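Local structure of mandelate racemase/muconate lactonizing enzyme (Polaromonas sp., 3CB3) at residues I229-N234 with Q256-I261; L235-E240 with A282-P287. The protein belongs to the enolase superfamily, binds L-glucaric acid beside a magnesium ion, and probably catalyses a racemase- or dehydratase-like reaction on an acid-sugar or related hydroxy acid. All coordinates share one frame; numbering follows the deposited sequence.

Both contacts lie in the enolase C-terminal domain-like region, the barrel part of the fold, with centres about 11 Å apart. Their segments alternate along the chain: 229-234, 235-240, 256-261, 282-287. Helix 220-230 is followed by strand 238-239, and helix 247-256 by strand 261-263. Interaction 2 joins strand 238-239 to strand 284-285, with strand 261-263 between them in the parallel sheet. The contacts touch where Pro260 O meets Ile238 N at 3.0 Å and Asp283 OD2 meets Ile261 N at 2.7 Å. Interaction 1 thus joins the loops leading into the strands, while interaction 2 lies in the barrel interior beside the magnesium that Glu239 binds next to L-glucaric acid.

Interaction 1: residues I229-N234 with Q256-I261; sequences IFEPFN and QFDTPI. With MG (magnesium ion), chain F.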
# COMPACT_ATOMS: atom_id res chain seq x y z
N ILE A 229 -24.11 24.36 7.72
CA ILE A 229 -25.51 24.18 8.07
C ILE A 229 -25.62 23.24 9.27
O ILE A 229 -26.47 23.41 10.14
CB ILE A 229 -26.32 23.58 6.90
CG1 ILE A 229 -26.23 24.50 5.68
CG2 ILE A 229 -27.78 23.37 7.31
CD1 ILE A 229 -26.64 25.92 5.97
N PHE A 230 -24.72 22.27 9.32
CA PHE A 230 -24.74 21.30 10.41
C PHE A 230 -24.22 21.80 11.75
O PHE A 230 -24.48 21.18 12.77
CB PHE A 230 -23.95 20.05 10.00
CG PHE A 230 -24.74 19.07 9.17
CD1 PHE A 230 -26.01 18.68 9.56
CD2 PHE A 230 -24.18 18.51 8.02
CE1 PHE A 230 -26.73 17.73 8.83
CE2 PHE A 230 -24.89 17.56 7.28
CZ PHE A 230 -26.17 17.17 7.69
N GLU A 231 -23.52 22.93 11.75
CA GLU A 231 -22.95 23.48 12.98
C GLU A 231 -23.93 23.55 14.16
O GLU A 231 -23.67 22.99 15.22
CB GLU A 231 -22.36 24.88 12.73
CG GLU A 231 -20.95 24.89 12.12
CD GLU A 231 -19.84 24.48 13.10
OE1 GLU A 231 -19.73 23.28 13.40
OE2 GLU A 231 -19.09 25.37 13.56
N PRO A 232 -25.07 24.25 13.99
CA PRO A 232 -26.04 24.35 15.08
C PRO A 232 -26.62 23.04 15.60
O PRO A 232 -27.27 23.01 16.65
CB PRO A 232 -27.10 25.30 14.52
CG PRO A 232 -27.02 25.07 13.03
CD PRO A 232 -25.54 24.97 12.79
N PHE A 233 -26.39 21.94 14.88
CA PHE A 233 -26.89 20.63 15.30
C PHE A 233 -26.06 20.02 16.44
O PHE A 233 -26.52 19.11 17.12
CB PHE A 233 -26.86 19.66 14.12
CG PHE A 233 -27.96 19.87 13.13
CD1 PHE A 233 -29.07 19.03 13.12
CD2 PHE A 233 -27.88 20.90 12.19
CE1 PHE A 233 -30.09 19.21 12.17
CE2 PHE A 233 -28.89 21.08 11.25
CZ PHE A 233 -30.00 20.24 11.24
N ASN A 234 -24.84 20.52 16.62
CA ASN A 234 -23.96 20.01 17.66
C ASN A 234 -23.75 18.51 17.52
O ASN A 234 -23.94 17.75 18.48
CB ASN A 234 -24.52 20.30 19.06
CG ASN A 234 -24.45 21.77 19.42
OD1 ASN A 234 -23.51 22.47 19.05
ND2 ASN A 234 -25.44 22.23 20.17
N GLN A 256 -11.99 25.82 10.44
CA GLN A 256 -13.09 26.76 10.44
C GLN A 256 -14.31 26.40 11.30
O GLN A 256 -14.89 27.26 11.95
CB GLN A 256 -13.51 26.98 8.98
CG GLN A 256 -14.63 27.96 8.77
CD GLN A 256 -14.60 28.51 7.36
OE1 GLN A 256 -14.47 27.77 6.40
NE2 GLN A 256 -14.71 29.83 7.24
N PHE A 257 -14.69 25.13 11.33
CA PHE A 257 -15.87 24.73 12.07
C PHE A 257 -15.65 24.13 13.45
O PHE A 257 -14.65 23.45 13.70
CB PHE A 257 -16.69 23.78 11.19
CG PHE A 257 -17.12 24.39 9.89
CD1 PHE A 257 -18.01 25.46 9.87
CD2 PHE A 257 -16.60 23.93 8.68
CE1 PHE A 257 -18.37 26.06 8.66
CE2 PHE A 257 -16.95 24.52 7.47
CZ PHE A 257 -17.84 25.59 7.46
N ASP A 258 -16.61 24.37 14.34
CA ASP A 258 -16.56 23.85 15.70
C ASP A 258 -16.76 22.34 15.68
O ASP A 258 -16.08 21.60 16.38
CB ASP A 258 -17.65 24.48 16.57
CG ASP A 258 -17.47 25.96 16.75
OD1 ASP A 258 -16.38 26.48 16.43
OD2 ASP A 258 -18.42 26.61 17.24
N THR A 259 -17.73 21.90 14.88
CA THR A 259 -18.03 20.48 14.78
C THR A 259 -16.78 19.70 14.39
O THR A 259 -16.10 20.05 13.42
CB THR A 259 -19.13 20.21 13.73
OG1 THR A 259 -20.31 20.92 14.10
CG2 THR A 259 -19.45 18.71 13.65
N PRO A 260 -16.45 18.65 15.15
CA PRO A 260 -15.27 17.83 14.87
C PRO A 260 -15.38 17.16 13.51
O PRO A 260 -16.47 16.75 13.09
CB PRO A 260 -15.26 16.82 16.00
CG PRO A 260 -15.92 17.56 17.13
CD PRO A 260 -17.06 18.27 16.44
N ILE A 261 -14.24 17.07 12.84
CA ILE A 261 -14.15 16.41 11.55
C ILE A 261 -13.49 15.07 11.82
O ILE A 261 -12.45 15.01 12.50
CB ILE A 261 -13.26 17.21 10.56
CG1 ILE A 261 -13.85 18.60 10.32
CG2 ILE A 261 -13.11 16.44 9.26
CD1 ILE A 261 -15.23 18.57 9.71
MG MG F . -12.76 22.60 14.21
O HOH W 1 -22.81 19.93 14.38
O HOH W 2 -13.47 21.99 15.89
O HOH W 3 -13.38 20.89 13.42
O HOH W 4 -12.32 24.43 15.20
O HOH W 5 -10.90 21.54 14.60
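Glu231 reaches across from the 3-10 segment 231-233 that follows helix 220-230 and clasps the 258-259 backbone with its carboxylate. The contact ties the loop leading to strand 238-239 to the loop between helix 247-256 and strand 261-263, and so links successive beta-alpha units of the barrel. The clasp is its tight part. Thr259 N bonds to Glu231 OE1 on its syn lone pair, at 2.8 Å. Thr259 OG1 donates to the same Glu231 OE1 at 2.5 Å, nearly along the C-O axis. Glu231 OE2 accepts from Asp258 N at 2.8 Å, on the syn side but 23° out of the carboxylate plane. The Glu231 chain bends at chi2 (-73°), which brings both oxygens to this turn. The Phe257 ring lies obliquely against Glu231, CD1 to CG 3.7 Å, with Glu231 OE2 at its edge, in plane. A water is held between the buried Phe230 O and Thr259 OG1, donating to both.

The open side carries exposed Asp258, whose OD2 lies 3.9 Å from Glu231 OE2, and a hydrated magnesium ion separate from the one at the glucarate site. Phe257 O, Ala254 O and four waters bind it; two of these waters donate to Asp258 O and Thr259 O. Three donors on one carboxylate, two of them backbone N-H groups, would probably stabilise Glu231 as an anion despite the nearby Asp258.

Interaction 2: residues L235-E240 with A282-P287; sequences LVWIEE and ADYLMP. With MG (magnesium ion), chain E.
Val236 meets Tyr284 first: its CG1 lies 4.0 Å from Tyr284 OH, and the two side chains cross at about a right angle. Trp237 follows with the main packing. Its six-membered ring turns an edge to the face of Tyr284, with centroids 4.9 Å apart and planes at 54°. Trp237 CE3 sits over the centre of the tyrosine ring. A chi1 of 70°, between backbone N and carbonyl carbon, swings the indole toward strand 284-285. Replacing Tyr284 with alanine would probably open a gap beside Trp237 CE3 and Val236 and remove the face that the indole edge packs on.

In this enolase-type barrel, strands 238-239 and 284-285 flank strand 261-263, so these side chains meet over Ala262, which Trp237, Tyr284 and Met286 all touch. Met286 CE approaches Trp237 CZ2 of the same six-membered ring, 4.1 Å away, and its SD makes an oblique Met-aromatic contact with the five-membered ring. Next comes Glu239, extended from the strand. Its OE2 binds magnesium at 2.0 Å, together with Asp213 and Glu265. Its OE1 takes a long, bent bond from Trp237 NE1 (3.2 Å, 138°) on the anti lone pair, tilted from the indole plane. OE1 also forms a salt bridge with Lys182 and lies 3.3 Å from Met286 CE. L-Glucaric acid touches Glu239.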
# COMPACT_ATOMS: atom_id res chain seq x y z
N LEU A 235 -23.38 18.07 16.33
CA LEU A 235 -23.13 16.66 16.08
C LEU A 235 -21.82 16.29 16.78
O LEU A 235 -20.99 17.16 17.05
CB LEU A 235 -23.01 16.40 14.58
CG LEU A 235 -24.23 16.74 13.72
CD1 LEU A 235 -23.86 16.69 12.24
CD2 LEU A 235 -25.36 15.77 14.02
N VAL A 236 -21.64 15.01 17.10
CA VAL A 236 -20.39 14.57 17.73
C VAL A 236 -19.29 14.78 16.67
O VAL A 236 -18.20 15.24 16.97
CB VAL A 236 -20.44 13.09 18.16
CG1 VAL A 236 -19.12 12.69 18.81
CG2 VAL A 236 -21.61 12.87 19.12
N TRP A 237 -19.61 14.44 15.42
CA TRP A 237 -18.67 14.65 14.32
C TRP A 237 -19.29 14.49 12.93
O TRP A 237 -20.34 13.89 12.77
CB TRP A 237 -17.46 13.71 14.43
CG TRP A 237 -17.75 12.24 14.16
CD1 TRP A 237 -18.22 11.69 13.01
CD2 TRP A 237 -17.53 11.15 15.06
NE1 TRP A 237 -18.31 10.32 13.13
CE2 TRP A 237 -17.89 9.96 14.38
CE3 TRP A 237 -17.06 11.05 16.38
CZ2 TRP A 237 -17.80 8.70 14.97
CZ3 TRP A 237 -16.98 9.79 16.97
CH2 TRP A 237 -17.34 8.63 16.26
N ILE A 238 -18.60 15.05 11.94
CA ILE A 238 -18.98 14.95 10.54
C ILE A 238 -17.82 14.14 9.98
O ILE A 238 -16.69 14.62 9.94
CB ILE A 238 -19.04 16.34 9.86
CG1 ILE A 238 -20.20 17.16 10.43
CG2 ILE A 238 -19.20 16.17 8.35
CD1 ILE A 238 -20.20 18.60 9.98
N GLU A 239 -18.12 12.91 9.56
CA GLU A 239 -17.14 11.97 9.05
C GLU A 239 -16.96 11.93 7.53
O GLU A 239 -17.93 11.99 6.77
CB GLU A 239 -17.52 10.57 9.55
CG GLU A 239 -16.62 9.46 9.12
CD GLU A 239 -17.03 8.15 9.74
OE1 GLU A 239 -17.67 8.18 10.81
OE2 GLU A 239 -16.70 7.08 9.18
N GLU A 240 -15.70 11.81 7.11
CA GLU A 240 -15.32 11.74 5.71
C GLU A 240 -16.10 12.66 4.79
O GLU A 240 -16.73 12.22 3.83
CB GLU A 240 -15.45 10.30 5.20
CG GLU A 240 -14.40 9.33 5.74
CD GLU A 240 -14.03 8.24 4.74
OE1 GLU A 240 -14.85 7.31 4.51
OE2 GLU A 240 -12.91 8.32 4.17
N ALA A 282 -7.87 16.23 11.04
CA ALA A 282 -8.95 15.53 11.73
C ALA A 282 -8.94 15.72 13.23
O ALA A 282 -7.90 15.64 13.87
CB ALA A 282 -8.90 14.05 11.39
N ASP A 283 -10.13 15.95 13.79
CA ASP A 283 -10.31 16.12 15.22
C ASP A 283 -10.39 14.73 15.82
O ASP A 283 -9.83 14.47 16.89
CB ASP A 283 -11.60 16.90 15.48
CG ASP A 283 -11.55 18.29 14.89
OD1 ASP A 283 -10.85 19.16 15.47
OD2 ASP A 283 -12.19 18.51 13.85
N TYR A 284 -11.08 13.84 15.12
CA TYR A 284 -11.22 12.44 15.49
C TYR A 284 -10.51 11.62 14.43
O TYR A 284 -10.86 11.68 13.26
CB TYR A 284 -12.69 12.02 15.51
CG TYR A 284 -13.41 12.33 16.80
CD1 TYR A 284 -13.33 11.47 17.89
CD2 TYR A 284 -14.17 13.49 16.92
CE1 TYR A 284 -14.00 11.75 19.07
CE2 TYR A 284 -14.85 13.78 18.10
CZ TYR A 284 -14.76 12.90 19.17
OH TYR A 284 -15.45 13.16 20.32
N LEU A 285 -9.50 10.85 14.84
CA LEU A 285 -8.77 10.01 13.91
C LEU A 285 -9.47 8.67 13.94
O LEU A 285 -9.81 8.16 15.02
CB LEU A 285 -7.32 9.84 14.38
CG LEU A 285 -6.38 9.32 13.29
CD1 LEU A 285 -6.21 10.40 12.22
CD2 LEU A 285 -5.02 8.96 13.89
N MET A 286 -9.69 8.09 12.76
CA MET A 286 -10.39 6.82 12.69
C MET A 286 -9.58 5.68 12.07
O MET A 286 -9.92 5.16 11.01
CB MET A 286 -11.70 6.99 11.92
CG MET A 286 -12.61 8.06 12.49
SD MET A 286 -14.18 8.12 11.60
CE MET A 286 -15.12 6.81 12.49
N PRO A 287 -8.50 5.28 12.75
CA PRO A 287 -7.66 4.20 12.24
C PRO A 287 -8.38 2.85 12.34
O PRO A 287 -9.22 2.64 13.21
CB PRO A 287 -6.43 4.27 13.13
CG PRO A 287 -7.01 4.75 14.43
CD PRO A 287 -7.91 5.86 13.97
MG MG E . -17.29 5.91 7.68
O HOH W 6 -17.08 7.33 6.32